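Local coordinates for cobalamin biosynthesis protein CobN (Mycobacterium tuberculosis, PDB 7C6O) that probably serves as the large catalytic subunit of cobaltochelatase, the enzyme that inserts cobalt into the corrin ring during cobalamin (vitamin B12) biosynthesis, at residues D366-L371 with A500-L505; H550-L555 with G582-I587; R1196-A1201 with E1212-L1217. All blocks are in the same frame, centred on the assembly; numbering follows the deposited sequence.

Interaction 1 of 3, residues D366-L371 with A500-L505; sequences DKRVAL and AGNLVL
K367 turns its carbonyl oxygen toward N502, whose CB packs 3.4 Å from K367 O. The short amide of N502 brings an N-H donor to a water, whose oxygen lies 3.1 Å from N502 ND2 and donates in turn to K367 O, bridging the segments ahead of the first strand bond. NZ of K367 leads away to the carbonyl of L815. R368 lays CG against CB of N502 at 4.1 Å; in the modelled conformer its NE bonds to G548 O. At V369 the strand begins, its N donating to N502 O (3.1 Å) and its O accepting from V504 N. This is a parallel pairing in a mixed sheet, and strand 503-507 enters it from the type II' turn A500-L503, which joins it to antiparallel strand 492-500. A370 stands beside V504 on the same face; its lone methyl leaves room for CG1 of V504, which chi1 57° sets between backbone N and carbonyl carbon, 3.6 Å from A370 CB. L371 N closes the set on V504 O (2.8 Å, 170° at H), while its CD2 lies alongside CG of L505, both leucines pointing the same way; L371 meets L398 of helix 391-405 and L505 meets L498 of strand 492-500.

Interaction 2 of 3, residues H550-L555 with G582-I587; sequences HAVVHL and GDLPLI
A beta-alpha-beta unit, strand 551-555, helix 576-581 and strand 586-591, brings these two segments together as parallel neighbours in a mixed sheet. The pairing starts just before the second strand proper, where P585 O accepts from V552 N at 2.8 Å. V552 O then takes the N-H of I587, also at 2.8 Å and nearly straight (174° at the hydrogen). Last, H554 N gives its hydrogen to I587 O at 3.0 Å, a more bent bond of 150°. P585 suits the entry to the strand: it has no N-H to offer, and its ring instead lies against the start of the other segment, CD 3.3 Å from H550 O.

Side chains sort onto two faces. On one, V552 meets two leucines with its two branches: CG2 touches CD1 of L584 at 4.0 Å, and CG1 touches CD1 of L586 at 3.9 Å. With CG anti to the backbone N (chi1 175°), L586 brings CD1 near V552 O, 3.7 Å away, and close to CB of H554. The imidazole of H554 itself turns away, NE2 bonding to S374 OG. On the other face A551, V553 and I587 gather; the methyl of A551 is small enough to admit both P585 CB, at 4.1 Å, and the CD1 end of I587, and helix 807-815 covers this side through L815. Beta-branched valine and isoleucine fit such extended, buried positions. V552 uses both its N-H and its C=O across this one pairing, whereas V553 turns its own to strand 369-373; strand 551-555 is thus hydrogen-bonded along both edges, and the surrounding side chains can be almost wholly apolar.

Interaction 3 of 3, residues R1196-A1201 with E1212-L1217; sequences RLLEAA and ETLDGL
L1198 and L1217 carry much of the contact between two successive helices, 1187-1203 and 1211-1226, which form a helical hairpin at the C-terminal end of the chain. The helices run roughly antiparallel, their short segments 143° apart in direction, with axes coming no closer than 10.3 Å. That is wide enough for leucines to fill the interface from both sides.

The contacts across it are apolar, and no hydrogen bond crosses. L1198 and L1217 slide past each other in opposite directions, CG of L1198 resting 3.8 Å from CB of L1217. With CG anti to its carbonyl carbon (chi1 -75°), L1198 swings its two methyls in against the facing helix. L1197 meets the same partner at about a right angle: its CB touches CD1 of L1217 at 3.9 Å, and L1217 is thereby held between two leucines of consecutive positions. Helix 1162-1174 closes over L1197 and L1217 through T1169. One turn on from L1197, A1201 offers only a methyl, which makes room for the end of L1214: CD2 of L1214 lies 3.9 Å from CB of A1201 and equally far from CD2 of L1198, past which L1214 slides in the opposite direction. P1209, in the connecting loop, touches both A1201 and L1214.

Charged groups lie on a different side of helix 1187-1203. OE1 of E1199 pairs with R1203 of the same helix; the bridge from R1196 to D1148 ties it to helix 1136-1157. Within the segment, NH1 of R1196 meets OE2 of E1199 in a salt bridge at 3.0 Å, on the syn side of the carboxylate and 17° out of its plane.

Overall arrangement
Interactions 1 and 2 belong to one sheet, their centres about 11 Å apart, and strands 369-373 and 551-555 are neighbours in it. They touch directly: R368 O and H550 N are 2.7 Å apart, A370 O and V553 N 2.8 Å, both probable hydrogen bonds. The four strands run side by side in the order 503-507, 369-373, 551-555, 586-591, all parallel, within a larger mixed sheet. Interaction 3 is separate, a helical hairpin near the C-terminus whose centre is about 43 Å from each of the others; its nearest atoms are about 24 Å from interaction 1 and about 20 Å from interaction 2. The sodium ion, bound at D125 and S127, belongs to none of the three contacts.

Interaction 1 of 3, residues D366-L371 with A500-L505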
ATOM      1  N   ASP A 366     -32.553  10.318   3.253  1.00 23.27           N
ATOM      2  CA  ASP A 366     -32.036  11.675   3.143  1.00 24.48           C
ATOM      3  C   ASP A 366     -30.556  11.729   2.787  1.00 24.37           C
ATOM      4  O   ASP A 366     -30.004  12.827   2.657  1.00 25.94           O
ATOM      5  CB  ASP A 366     -32.264  12.432   4.455  1.00 26.14           C
ATOM      6  CG  ASP A 366     -33.712  12.408   4.895  1.00 27.61           C
ATOM      7  OD1 ASP A 366     -34.596  12.658   4.046  1.00 28.33           O
ATOM      8  OD2 ASP A 366     -33.965  12.129   6.086  1.00 28.00           O
ATOM      9  N   LYS A 367     -29.902  10.585   2.628  1.00 20.04           N
ATOM     10  CA  LYS A 367     -28.454  10.539   2.480  1.00 20.32           C
ATOM     11  C   LYS A 367     -28.060  10.715   1.018  1.00 22.14           C
ATOM     12  O   LYS A 367     -28.557   9.999   0.142  1.00 24.01           O
ATOM     13  CB  LYS A 367     -27.910   9.219   3.026  1.00 22.38           C
ATOM     14  CG  LYS A 367     -26.395   9.155   3.109  1.00 21.49           C
ATOM     15  CD  LYS A 367     -25.949   8.095   4.103  1.00 21.38           C
ATOM     16  CE  LYS A 367     -26.308   8.496   5.524  1.00 21.89           C
ATOM     17  NZ  LYS A 367     -26.066   7.398   6.497  1.00 22.20           N
ATOM     18  N   ARG A 368     -27.174  11.675   0.764  1.00 21.24           N
ATOM     19  CA  ARG A 368     -26.667  11.941  -0.575  0.59 21.11           C
ATOM     20  C   ARG A 368     -25.304  11.279  -0.734  1.00 17.99           C
ATOM     21  O   ARG A 368     -24.408  11.481   0.093  1.00 17.35           O
ATOM     22  CB  ARG A 368     -26.578  13.446  -0.836  0.59 22.78           C
ATOM     23  CG  ARG A 368     -27.939  14.140  -0.850  0.59 25.01           C
ATOM     24  CD  ARG A 368     -27.815  15.637  -1.101  0.59 25.12           C
ATOM     25  NE  ARG A 368     -26.983  16.293  -0.099  0.59 24.34           N
ATOM     26  CZ  ARG A 368     -27.444  16.853   1.015  0.59 25.96           C
ATOM     27  NH1 ARG A 368     -28.745  16.847   1.280  0.59 27.93           N
ATOM     28  NH2 ARG A 368     -26.602  17.424   1.867  0.59 22.37           N
ATOM     29  N   VAL A 369     -25.157  10.486  -1.791  1.00 18.82           N
ATOM     30  CA  VAL A 369     -23.950   9.699  -2.017  1.00 18.83           C
ATOM     31  C   VAL A 369     -23.435   9.959  -3.423  1.00 18.29           C
ATOM     32  O   VAL A 369     -24.209   9.977  -4.388  1.00 18.32           O
ATOM     33  CB  VAL A 369     -24.211   8.191  -1.814  1.00 20.46           C
ATOM     34  CG1 VAL A 369     -22.926   7.395  -2.011  1.00 18.83           C
ATOM     35  CG2 VAL A 369     -24.807   7.932  -0.435  1.00 20.83           C
ATOM     36  N   ALA A 370     -22.125  10.150  -3.538  1.00 18.68           N
ATOM     37  CA  ALA A 370     -21.448  10.233  -4.823  1.00 17.07           C
ATOM     38  C   ALA A 370     -20.734   8.915  -5.100  1.00 17.75           C
ATOM     39  O   ALA A 370     -19.934   8.452  -4.280  1.00 17.81           O
ATOM     40  CB  ALA A 370     -20.453  11.394  -4.844  1.00 18.84           C
ATOM     41  N   LEU A 371     -21.035   8.312  -6.247  1.00 15.16           N
ATOM     42  CA  LEU A 371     -20.402   7.078  -6.701  1.00 14.37           C
ATOM     43  C   LEU A 371     -19.450   7.443  -7.836  1.00 16.77           C
ATOM     44  O   LEU A 371     -19.894   7.839  -8.918  1.00 18.13           O
ATOM     45  CB  LEU A 371     -21.458   6.068  -7.151  1.00 15.99           C
ATOM     46  CG  LEU A 371     -21.050   4.616  -7.399  1.00 23.37           C
ATOM     47  CD1 LEU A 371     -20.532   3.989  -6.120  1.00 24.79           C
ATOM     48  CD2 LEU A 371     -22.225   3.812  -7.949  1.00 22.78           C
ATOM     49  N   ALA A 500     -29.379  11.113 -10.133  1.00 25.30           N
ATOM     50  CA  ALA A 500     -30.669  10.437  -9.995  1.00 24.21           C
ATOM     51  C   ALA A 500     -31.009  10.333  -8.518  1.00 22.47           C
ATOM     52  O   ALA A 500     -30.231   9.764  -7.744  1.00 20.09           O
ATOM     53  CB  ALA A 500     -30.634   9.052 -10.638  1.00 23.76           C
ATOM     54  N   GLY A 501     -32.166  10.864  -8.132  1.00 26.69           N
ATOM     55  CA  GLY A 501     -32.546  10.836  -6.729  1.00 26.82           C
ATOM     56  C   GLY A 501     -31.531  11.583  -5.887  1.00 24.22           C
ATOM     57  O   GLY A 501     -31.171  12.730  -6.175  1.00 23.80           O
ATOM     58  N   ASN A 502     -31.050  10.928  -4.831  1.00 19.79           N
ATOM     59  CA  ASN A 502     -30.017  11.491  -3.974  1.00 22.44           C
ATOM     60  C   ASN A 502     -28.630  10.977  -4.335  1.00 22.04           C
ATOM     61  O   ASN A 502     -27.713  11.046  -3.510  1.00 22.20           O
ATOM     62  CB  ASN A 502     -30.325  11.205  -2.505  1.00 23.32           C
ATOM     63  CG  ASN A 502     -31.414  12.102  -1.957  1.00 25.02           C
ATOM     64  OD1 ASN A 502     -31.657  13.190  -2.480  1.00 24.55           O
ATOM     65  ND2 ASN A 502     -32.075  11.654  -0.895  1.00 24.62           N
ATOM     66  N   LEU A 503     -28.460  10.473  -5.551  1.00 18.60           N
ATOM     67  CA  LEU A 503     -27.209   9.882  -5.992  1.00 19.67           C
ATOM     68  C   LEU A 503     -26.642  10.669  -7.162  1.00 21.40           C
ATOM     69  O   LEU A 503     -27.382  11.226  -7.976  1.00 21.53           O
ATOM     70  CB  LEU A 503     -27.407   8.428  -6.420  1.00 21.97           C
ATOM     71  CG  LEU A 503     -27.171   7.309  -5.412  1.00 29.07           C
ATOM     72  CD1 LEU A 503     -27.775   7.617  -4.059  1.00 27.20           C
ATOM     73  CD2 LEU A 503     -27.793   6.070  -5.975  1.00 35.66           C
ATOM     74  N   VAL A 504     -25.317  10.702  -7.247  1.00 21.72           N
ATOM     75  CA  VAL A 504     -24.633  11.180  -8.438  1.00 19.82           C
ATOM     76  C   VAL A 504     -23.572  10.155  -8.809  1.00 18.70           C
ATOM     77  O   VAL A 504     -22.799   9.709  -7.952  1.00 17.54           O
ATOM     78  CB  VAL A 504     -24.018  12.584  -8.246  1.00 22.73           C
ATOM     79  CG1 VAL A 504     -23.047  12.614  -7.080  1.00 22.02           C
ATOM     80  CG2 VAL A 504     -23.329  13.038  -9.525  1.00 26.14           C
ATOM     81  N   LEU A 505     -23.573   9.741 -10.070  1.00 19.28           N
ATOM     82  CA  LEU A 505     -22.547   8.868 -10.619  1.00 16.46           C
ATOM     83  C   LEU A 505     -21.654   9.717 -11.511  1.00 18.29           C
ATOM     84  O   LEU A 505     -22.145  10.391 -12.423  1.00 17.64           O
ATOM     85  CB  LEU A 505     -23.162   7.703 -11.400  1.00 15.86           C
ATOM     86  CG  LEU A 505     -23.593   6.477 -10.584  1.00 17.92           C
ATOM     87  CD1 LEU A 505     -24.732   6.803  -9.621  1.00 18.79           C
ATOM     88  CD2 LEU A 505     -23.978   5.321 -11.503  1.00 18.56           C
TER
HETATM   89  O   HOH W   1     -31.000   8.800  -0.256  1.00 22.80           O

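Interaction 2 of 3, residues H550-L555 with G582-I587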
ATOM      1  N   HIS A 550     -22.995  13.352   1.413  1.00 15.34           N
ATOM      2  CA  HIS A 550     -22.616  12.914   2.749  1.00 15.38           C
ATOM      3  C   HIS A 550     -21.382  12.022   2.724  1.00 18.17           C
ATOM      4  O   HIS A 550     -20.643  11.967   3.714  1.00 18.09           O
ATOM      5  CB  HIS A 550     -23.783  12.187   3.416  1.00 17.07           C
ATOM      6  CG  HIS A 550     -24.929  13.086   3.763  1.00 18.83           C
ATOM      7  ND1 HIS A 550     -26.101  13.112   3.039  1.00 22.22           N
ATOM      8  CD2 HIS A 550     -25.074  14.005   4.747  1.00 21.61           C
ATOM      9  CE1 HIS A 550     -26.923  14.002   3.567  1.00 23.24           C
ATOM     10  NE2 HIS A 550     -26.323  14.558   4.605  1.00 21.83           N
ATOM     11  N   ALA A 551     -21.145  11.324   1.614  1.00 16.37           N
ATOM     12  CA  ALA A 551     -19.984  10.454   1.488  1.00 17.55           C
ATOM     13  C   ALA A 551     -19.709  10.184   0.016  1.00 17.22           C
ATOM     14  O   ALA A 551     -20.598  10.284  -0.835  1.00 16.54           O
ATOM     15  CB  ALA A 551     -20.183   9.132   2.239  1.00 16.58           C
ATOM     16  N   VAL A 552     -18.459   9.833  -0.266  1.00 16.25           N
ATOM     17  CA  VAL A 552     -18.023   9.408  -1.589  1.00 14.54           C
ATOM     18  C   VAL A 552     -17.719   7.918  -1.529  1.00 13.87           C
ATOM     19  O   VAL A 552     -17.051   7.452  -0.597  1.00 14.62           O
ATOM     20  CB  VAL A 552     -16.788  10.200  -2.059  1.00 14.41           C
ATOM     21  CG1 VAL A 552     -16.310   9.694  -3.418  1.00 15.24           C
ATOM     22  CG2 VAL A 552     -17.095  11.689  -2.109  1.00 15.85           C
ATOM     23  N   VAL A 553     -18.222   7.173  -2.508  1.00 14.88           N
ATOM     24  CA  VAL A 553     -17.859   5.777  -2.710  1.00 14.24           C
ATOM     25  C   VAL A 553     -17.097   5.693  -4.025  1.00 11.85           C
ATOM     26  O   VAL A 553     -17.646   6.013  -5.087  1.00 15.17           O
ATOM     27  CB  VAL A 553     -19.090   4.855  -2.727  1.00 15.78           C
ATOM     28  CG1 VAL A 553     -18.667   3.407  -2.970  1.00 18.63           C
ATOM     29  CG2 VAL A 553     -19.877   4.977  -1.427  1.00 15.71           C
ATOM     30  N   HIS A 554     -15.836   5.277  -3.963  1.00 12.62           N
ATOM     31  CA  HIS A 554     -15.049   5.043  -5.167  1.00 11.91           C
ATOM     32  C   HIS A 554     -14.977   3.549  -5.443  1.00 13.95           C
ATOM     33  O   HIS A 554     -14.594   2.770  -4.565  1.00 18.06           O
ATOM     34  CB  HIS A 554     -13.639   5.618  -5.049  1.00 14.70           C
ATOM     35  CG  HIS A 554     -12.936   5.713  -6.367  1.00 16.24           C
ATOM     36  ND1 HIS A 554     -12.798   6.901  -7.051  1.00 16.08           N
ATOM     37  CD2 HIS A 554     -12.370   4.762  -7.147  1.00 17.47           C
ATOM     38  CE1 HIS A 554     -12.160   6.681  -8.188  1.00 18.24           C
ATOM     39  NE2 HIS A 554     -11.891   5.390  -8.270  1.00 16.92           N
ATOM     40  N   LEU A 555     -15.317   3.156  -6.667  1.00 17.47           N
ATOM     41  CA  LEU A 555     -15.505   1.747  -7.001  1.00 23.54           C
ATOM     42  C   LEU A 555     -14.215   1.138  -7.548  1.00 25.99           C
ATOM     43  O   LEU A 555     -13.836   1.389  -8.696  1.00 27.67           O
ATOM     44  CB  LEU A 555     -16.650   1.590  -7.996  1.00 27.88           C
ATOM     45  CG  LEU A 555     -18.023   1.669  -7.332  1.00 34.16           C
ATOM     46  CD1 LEU A 555     -19.126   1.406  -8.340  1.00 36.28           C
ATOM     47  CD2 LEU A 555     -18.097   0.687  -6.172  1.00 34.80           C
ATOM     48  N   GLY A 582     -11.126  17.315   0.706  1.00 15.27           N
ATOM     49  CA  GLY A 582     -11.615  18.048   1.866  1.00 16.83           C
ATOM     50  C   GLY A 582     -12.036  17.126   2.995  1.00 15.27           C
ATOM     51  O   GLY A 582     -11.357  16.145   3.317  1.00 15.04           O
ATOM     52  N   ASP A 583     -13.180  17.442   3.604  1.00 13.84           N
ATOM     53  CA  ASP A 583     -13.730  16.674   4.714  1.00 15.37           C
ATOM     54  C   ASP A 583     -14.607  15.508   4.267  1.00 16.99           C
ATOM     55  O   ASP A 583     -15.193  14.835   5.122  1.00 18.69           O
ATOM     56  CB  ASP A 583     -14.553  17.583   5.638  1.00 18.52           C
ATOM     57  CG  ASP A 583     -13.715  18.647   6.322  1.00 21.68           C
ATOM     58  OD1 ASP A 583     -12.496  18.441   6.488  1.00 23.60           O
ATOM     59  OD2 ASP A 583     -14.286  19.690   6.705  1.00 24.46           O
ATOM     60  N   LEU A 584     -14.711  15.248   2.970  1.00 14.46           N
ATOM     61  CA  LEU A 584     -15.652  14.241   2.473  1.00 13.07           C
ATOM     62  C   LEU A 584     -15.259  12.840   2.919  1.00 15.57           C
ATOM     63  O   LEU A 584     -14.133  12.402   2.639  1.00 14.66           O
ATOM     64  CB  LEU A 584     -15.722  14.292   0.950  1.00 15.66           C
ATOM     65  CG  LEU A 584     -16.492  15.441   0.309  1.00 18.05           C
ATOM     66  CD1 LEU A 584     -16.205  15.482  -1.182  1.00 16.82           C
ATOM     67  CD2 LEU A 584     -17.983  15.287   0.565  1.00 17.66           C
ATOM     68  N   PRO A 585     -16.135  12.105   3.604  1.00 13.66           N
ATOM     69  CA  PRO A 585     -15.848  10.694   3.885  1.00 13.89           C
ATOM     70  C   PRO A 585     -15.703   9.913   2.588  1.00 14.05           C
ATOM     71  O   PRO A 585     -16.450  10.120   1.630  1.00 15.93           O
ATOM     72  CB  PRO A 585     -17.070  10.233   4.690  1.00 12.87           C
ATOM     73  CG  PRO A 585     -17.644  11.499   5.268  1.00 14.75           C
ATOM     74  CD  PRO A 585     -17.394  12.551   4.228  1.00 13.82           C
ATOM     75  N   LEU A 586     -14.717   9.019   2.559  1.00 14.64           N
ATOM     76  CA  LEU A 586     -14.411   8.222   1.375  1.00 13.73           C
ATOM     77  C   LEU A 586     -14.475   6.745   1.734  1.00 15.16           C
ATOM     78  O   LEU A 586     -13.722   6.274   2.595  1.00 15.54           O
ATOM     79  CB  LEU A 586     -13.035   8.585   0.809  1.00 15.71           C
ATOM     80  CG  LEU A 586     -12.513   7.761  -0.373  1.00 15.14           C
ATOM     81  CD1 LEU A 586     -13.453   7.855  -1.567  1.00 17.72           C
ATOM     82  CD2 LEU A 586     -11.100   8.199  -0.761  1.00 11.20           C
ATOM     83  N   ILE A 587     -15.374   6.022   1.075  1.00 14.96           N
ATOM     84  CA  ILE A 587     -15.545   4.585   1.251  1.00 15.08           C
ATOM     85  C   ILE A 587     -15.120   3.916  -0.048  1.00 13.76           C
ATOM     86  O   ILE A 587     -15.532   4.343  -1.132  1.00 13.94           O
ATOM     87  CB  ILE A 587     -16.997   4.240   1.620  1.00 15.36           C
ATOM     88  CG1 ILE A 587     -17.394   4.983   2.899  1.00 18.14           C
ATOM     89  CG2 ILE A 587     -17.167   2.735   1.784  1.00 14.25           C
ATOM     90  CD1 ILE A 587     -18.884   5.105   3.097  1.00 21.05           C
TER

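Interaction 3 of 3, residues R1196-A1201 with E1212-L1217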
ATOM      1  N   ARG A1196      -5.014   0.070 -31.697  1.00 13.70           N
ATOM      2  CA  ARG A1196      -3.710  -0.270 -31.138  1.00 13.91           C
ATOM      3  C   ARG A1196      -2.980  -1.292 -32.003  1.00 14.08           C
ATOM      4  O   ARG A1196      -1.762  -1.196 -32.188  1.00 12.44           O
ATOM      5  CB  ARG A1196      -3.862  -0.791 -29.708  1.00 14.25           C
ATOM      6  CG  ARG A1196      -2.536  -0.928 -28.971  1.00 13.60           C
ATOM      7  CD  ARG A1196      -1.962   0.435 -28.623  1.00 16.55           C
ATOM      8  NE  ARG A1196      -2.645   1.024 -27.474  1.00 17.94           N
ATOM      9  CZ  ARG A1196      -2.436   2.258 -27.030  1.00 21.70           C
ATOM     10  NH1 ARG A1196      -1.566   3.050 -27.644  1.00 23.26           N
ATOM     11  NH2 ARG A1196      -3.100   2.701 -25.973  1.00 20.06           N
ATOM     12  N   LEU A1197      -3.703  -2.276 -32.540  1.00 14.83           N
ATOM     13  CA  LEU A1197      -3.062  -3.264 -33.402  1.00 15.10           C
ATOM     14  C   LEU A1197      -2.582  -2.628 -34.700  1.00 13.89           C
ATOM     15  O   LEU A1197      -1.498  -2.957 -35.198  1.00 16.39           O
ATOM     16  CB  LEU A1197      -4.023  -4.422 -33.676  1.00 14.50           C
ATOM     17  CG  LEU A1197      -4.389  -5.252 -32.440  1.00 14.11           C
ATOM     18  CD1 LEU A1197      -5.669  -6.042 -32.659  1.00 17.55           C
ATOM     19  CD2 LEU A1197      -3.241  -6.184 -32.065  1.00 14.19           C
ATOM     20  N   LEU A1198      -3.363  -1.695 -35.251  1.00 15.42           N
ATOM     21  CA  LEU A1198      -2.894  -0.938 -36.403  1.00 17.77           C
ATOM     22  C   LEU A1198      -1.703  -0.056 -36.048  1.00 18.45           C
ATOM     23  O   LEU A1198      -0.831   0.168 -36.895  1.00 17.78           O
ATOM     24  CB  LEU A1198      -4.036  -0.102 -36.981  1.00 18.29           C
ATOM     25  CG  LEU A1198      -5.068  -0.899 -37.775  1.00 18.92           C
ATOM     26  CD1 LEU A1198      -6.343  -0.096 -37.952  1.00 17.19           C
ATOM     27  CD2 LEU A1198      -4.496  -1.297 -39.128  1.00 16.51           C
ATOM     28  N   GLU A1199      -1.639   0.446 -34.809  1.00 17.58           N
ATOM     29  CA  GLU A1199      -0.462   1.208 -34.396  1.00 17.53           C
ATOM     30  C   GLU A1199       0.774   0.318 -34.325  1.00 16.26           C
ATOM     31  O   GLU A1199       1.871   0.742 -34.708  1.00 16.96           O
ATOM     32  CB  GLU A1199      -0.702   1.892 -33.047  1.00 17.74           C
ATOM     33  CG  GLU A1199       0.527   2.648 -32.535  1.00 15.85           C
ATOM     34  CD  GLU A1199       0.340   3.247 -31.150  1.00 19.11           C
ATOM     35  OE1 GLU A1199       1.288   3.901 -30.664  1.00 22.22           O
ATOM     36  OE2 GLU A1199      -0.740   3.065 -30.549  1.00 17.57           O
ATOM     37  N   ALA A1200       0.619  -0.917 -33.839  1.00 14.77           N
ATOM     38  CA  ALA A1200       1.754  -1.835 -33.804  1.00 16.63           C
ATOM     39  C   ALA A1200       2.274  -2.113 -35.209  1.00 17.44           C
ATOM     40  O   ALA A1200       3.488  -2.198 -35.425  1.00 14.58           O
ATOM     41  CB  ALA A1200       1.359  -3.137 -33.108  1.00 15.28           C
ATOM     42  N   ALA A1201       1.368  -2.251 -36.179  1.00 17.27           N
ATOM     43  CA  ALA A1201       1.800  -2.410 -37.564  1.00 16.72           C
ATOM     44  C   ALA A1201       2.452  -1.136 -38.085  1.00 17.66           C
ATOM     45  O   ALA A1201       3.475  -1.194 -38.778  1.00 19.81           O
ATOM     46  CB  ALA A1201       0.615  -2.809 -38.442  1.00 16.48           C
ATOM     47  N   GLU A1212      -4.547  -8.226 -46.036  1.00 19.34           N
ATOM     48  CA  GLU A1212      -5.962  -8.506 -45.800  1.00 20.82           C
ATOM     49  C   GLU A1212      -6.321  -8.330 -44.329  1.00 20.83           C
ATOM     50  O   GLU A1212      -7.422  -7.875 -43.999  1.00 17.63           O
ATOM     51  CB  GLU A1212      -6.308  -9.922 -46.266  1.00 25.24           C
ATOM     52  CG  GLU A1212      -7.769 -10.306 -46.030  0.62 29.70           C
ATOM     53  CD  GLU A1212      -8.056 -11.771 -46.303  0.38 31.89           C
ATOM     54  OE1 GLU A1212      -7.224 -12.438 -46.952  0.67 31.71           O
ATOM     55  OE2 GLU A1212      -9.121 -12.257 -45.863  0.84 33.92           O
ATOM     56  N   THR A1213      -5.401  -8.687 -43.430  1.00 19.33           N
ATOM     57  CA  THR A1213      -5.662  -8.543 -42.002  1.00 18.68           C
ATOM     58  C   THR A1213      -5.743  -7.074 -41.600  1.00 16.88           C
ATOM     59  O   THR A1213      -6.631  -6.684 -40.833  1.00 17.60           O
ATOM     60  CB  THR A1213      -4.582  -9.274 -41.204  1.00 19.88           C
ATOM     61  OG1 THR A1213      -4.523 -10.640 -41.632  1.00 21.09           O
ATOM     62  CG2 THR A1213      -4.889  -9.237 -39.706  1.00 14.50           C
ATOM     63  N   LEU A1214      -4.833  -6.241 -42.110  1.00 13.68           N
ATOM     64  CA  LEU A1214      -4.911  -4.812 -41.820  1.00 17.51           C
ATOM     65  C   LEU A1214      -6.198  -4.206 -42.372  1.00 20.93           C
ATOM     66  O   LEU A1214      -6.821  -3.356 -41.722  1.00 18.39           O
ATOM     67  CB  LEU A1214      -3.688  -4.087 -42.384  1.00 20.54           C
ATOM     68  CG  LEU A1214      -2.328  -4.453 -41.784  1.00 23.41           C
ATOM     69  CD1 LEU A1214      -1.246  -3.521 -42.309  1.00 27.09           C
ATOM     70  CD2 LEU A1214      -2.373  -4.421 -40.265  1.00 20.85           C
ATOM     71  N   ASP A1215      -6.618  -4.637 -43.566  1.00 22.35           N
ATOM     72  CA  ASP A1215      -7.884  -4.158 -44.118  1.00 24.32           C
ATOM     73  C   ASP A1215      -9.052  -4.525 -43.214  1.00 22.38           C
ATOM     74  O   ASP A1215      -9.972  -3.723 -43.017  1.00 21.73           O
ATOM     75  CB  ASP A1215      -8.100  -4.724 -45.524  1.00 25.70           C
ATOM     76  CG  ASP A1215      -7.137  -4.147 -46.547  1.00 30.71           C
ATOM     77  OD1 ASP A1215      -6.603  -3.044 -46.311  1.00 33.56           O
ATOM     78  OD2 ASP A1215      -6.920  -4.797 -47.592  1.00 34.53           O
ATOM     79  N   GLY A1216      -9.034  -5.737 -42.655  1.00 20.06           N
ATOM     80  CA  GLY A1216     -10.069  -6.117 -41.708  1.00 18.67           C
ATOM     81  C   GLY A1216     -10.067  -5.243 -40.468  1.00 17.98           C
ATOM     82  O   GLY A1216     -11.125  -4.864 -39.964  1.00 20.88           O
ATOM     83  N   LEU A1217      -8.876  -4.902 -39.967  1.00 17.27           N
ATOM     84  CA  LEU A1217      -8.789  -4.027 -38.802  1.00 20.37           C
ATOM     85  C   LEU A1217      -9.328  -2.634 -39.113  1.00 22.77           C
ATOM     86  O   LEU A1217     -10.053  -2.046 -38.300  1.00 23.04           O
ATOM     87  CB  LEU A1217      -7.345  -3.951 -38.311  1.00 19.63           C
ATOM     88  CG  LEU A1217      -6.861  -5.182 -37.542  1.00 16.94           C
ATOM     89  CD1 LEU A1217      -5.359  -5.138 -37.314  1.00 18.91           C
ATOM     90  CD2 LEU A1217      -7.600  -5.288 -36.216  1.00 16.03           C
TER